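SusD superfamily protein (Parabacteroides distasonis, PDB 3OTN) probably binds nutrients, most likely carbohydrates, at the outer membrane, as a member of the SusD family. Local coordinates at residues I336-D341 with C419-M424. Sequence-based numbering, arbitrary orientation.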
# COMPACT_ATOMS: atom_id res chain seq x y z
N ILE A 336 16.94 -0.24 -4.20
CA ILE A 336 15.71 -0.70 -4.82
C ILE A 336 15.61 -0.21 -6.26
O ILE A 336 15.60 0.98 -6.52
CB ILE A 336 14.47 -0.31 -4.02
CG1 ILE A 336 14.48 -1.06 -2.67
CG2 ILE A 336 13.21 -0.71 -4.84
CD1 ILE A 336 13.80 -0.32 -1.48
N TYR A 337 15.55 -1.18 -7.17
CA TYR A 337 15.35 -1.00 -8.61
C TYR A 337 13.92 -1.30 -9.05
O TYR A 337 13.55 -1.00 -10.19
CB TYR A 337 16.29 -1.95 -9.37
CG TYR A 337 16.61 -1.57 -10.79
CD1 TYR A 337 17.33 -0.41 -11.09
CD2 TYR A 337 16.21 -2.39 -11.87
CE1 TYR A 337 17.65 -0.07 -12.42
CE2 TYR A 337 16.53 -2.03 -13.20
CZ TYR A 337 17.25 -0.89 -13.46
OH TYR A 337 17.56 -0.55 -14.76
N LYS A 338 13.11 -1.85 -8.14
CA LYS A 338 11.73 -2.32 -8.46
C LYS A 338 10.85 -1.27 -9.16
O LYS A 338 10.02 -1.60 -10.03
CB LYS A 338 11.10 -2.80 -7.16
CG LYS A 338 9.86 -3.57 -7.24
CD LYS A 338 9.57 -4.22 -5.89
CE LYS A 338 8.23 -4.84 -5.89
NZ LYS A 338 7.95 -5.68 -4.71
N PHE A 339 11.09 0.00 -8.86
CA PHE A 339 10.28 1.12 -9.36
C PHE A 339 11.08 2.09 -10.22
O PHE A 339 10.71 3.23 -10.35
CB PHE A 339 9.67 1.84 -8.16
CG PHE A 339 9.00 0.91 -7.17
CD1 PHE A 339 7.92 0.14 -7.57
CD2 PHE A 339 9.46 0.79 -5.86
CE1 PHE A 339 7.27 -0.71 -6.67
CE2 PHE A 339 8.82 -0.07 -4.96
CZ PHE A 339 7.72 -0.80 -5.37
N PHE A 340 12.13 1.59 -10.88
CA PHE A 340 13.05 2.41 -11.67
C PHE A 340 12.48 2.69 -13.08
O PHE A 340 12.70 1.95 -14.06
CB PHE A 340 14.40 1.70 -11.69
CG PHE A 340 15.55 2.53 -12.18
CD1 PHE A 340 15.82 2.67 -13.55
CD2 PHE A 340 16.46 3.08 -11.27
CE1 PHE A 340 16.95 3.40 -13.98
CE2 PHE A 340 17.53 3.81 -11.68
CZ PHE A 340 17.79 3.96 -13.05
N ASP A 341 11.68 3.75 -13.15
CA ASP A 341 11.16 4.32 -14.40
C ASP A 341 12.36 4.86 -15.15
O ASP A 341 12.81 5.99 -14.92
CB ASP A 341 10.09 5.39 -14.07
CG ASP A 341 9.50 6.08 -15.31
OD1 ASP A 341 9.99 5.91 -16.45
OD2 ASP A 341 8.54 6.85 -15.12
N CYS A 419 7.62 -6.74 -1.61
CA CYS A 419 8.42 -5.85 -0.80
C CYS A 419 8.41 -4.41 -1.30
O CYS A 419 8.46 -4.17 -2.50
CB CYS A 419 9.88 -6.32 -0.72
SG CYS A 419 10.69 -6.65 -2.34
N TYR A 420 8.37 -3.48 -0.35
CA TYR A 420 8.45 -2.05 -0.58
C TYR A 420 7.25 -1.49 -1.31
O TYR A 420 7.35 -0.42 -1.92
CB TYR A 420 9.78 -1.67 -1.24
CG TYR A 420 10.96 -2.28 -0.46
CD1 TYR A 420 11.18 -1.94 0.87
CD2 TYR A 420 11.78 -3.23 -1.04
CE1 TYR A 420 12.21 -2.52 1.60
CE2 TYR A 420 12.83 -3.83 -0.30
CZ TYR A 420 13.02 -3.46 1.02
OH TYR A 420 14.05 -4.01 1.78
N GLU A 421 6.12 -2.22 -1.26
CA GLU A 421 4.84 -1.81 -1.88
C GLU A 421 3.78 -1.44 -0.85
O GLU A 421 2.59 -1.42 -1.16
CB GLU A 421 4.31 -2.96 -2.76
CG GLU A 421 5.12 -3.28 -3.99
CD GLU A 421 4.55 -4.48 -4.81
OE1 GLU A 421 3.35 -4.52 -5.09
OE2 GLU A 421 5.33 -5.38 -5.16
N ASN A 422 4.21 -1.13 0.38
CA ASN A 422 3.32 -0.70 1.45
C ASN A 422 2.34 -1.79 1.87
O ASN A 422 1.17 -1.51 2.19
CB ASN A 422 2.58 0.63 1.07
CG ASN A 422 3.41 1.92 1.34
OD1 ASN A 422 2.86 3.02 1.25
ND2 ASN A 422 4.72 1.80 1.62
N LYS A 423 2.78 -3.05 1.85
CA LYS A 423 1.94 -4.20 2.28
C LYS A 423 2.46 -4.91 3.52
O LYS A 423 1.67 -5.46 4.30
CB LYS A 423 1.86 -5.27 1.16
CG LYS A 423 1.29 -4.78 -0.15
CD LYS A 423 -0.14 -4.31 -0.00
CE LYS A 423 -0.63 -3.68 -1.31
NZ LYS A 423 -2.09 -3.67 -1.29
N MSE A 424 3.79 -4.95 3.64
CA MSE A 424 4.48 -5.73 4.65
C MSE A 424 4.12 -5.27 6.08
O MSE A 424 3.90 -6.10 6.98
CB MSE A 424 6.00 -5.64 4.39
CG MSE A 424 6.85 -6.45 5.29
SE MSE A 424 8.75 -6.09 4.95
CE MSE A 424 8.91 -7.07 3.24
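Lys-338 reaches across to the loop 419-424 and meets two of its oxygens. Its CG is anti to the backbone N (chi1 -167°), and the chain stays extended from there to NZ. NZ donates to Cys-419 O at 2.7 Å, in the carbonyl plane and on a lone pair. It also forms a salt bridge with Glu-421 OE2 at 2.7 Å, on the anti lone pair of that oxygen. Asp-417 O accepts a further bond from NZ, and Arg-359 shares Glu-421 OE2. A methionine in place of Lys-338 would probably leave Cys-419 O without this donor and Glu-421 with one positive partner fewer. The tightly packed part lies at Ile-336, whose CD1 sits over the centre of the Tyr-420 ring, 3.6 Å from the centroid, a CH-pi contact. Pro-287 touches both side chains, and Tyr-420 OH bonds to Lys-54 O. The apolar contact of Phe-339 CE2 with Tyr-420 CB is looser, at 4.2 Å. CE2 lies 3.4 Å from Tyr-420 O, which is buried without a hydrogen-bond partner. Glu-421 CG meets the ring edge. Both parts are buried. The contact joins the end of strand 334-336 and the following type I beta turn to the linker between helices 403-418 and 424-431 within the RagB/SusD region.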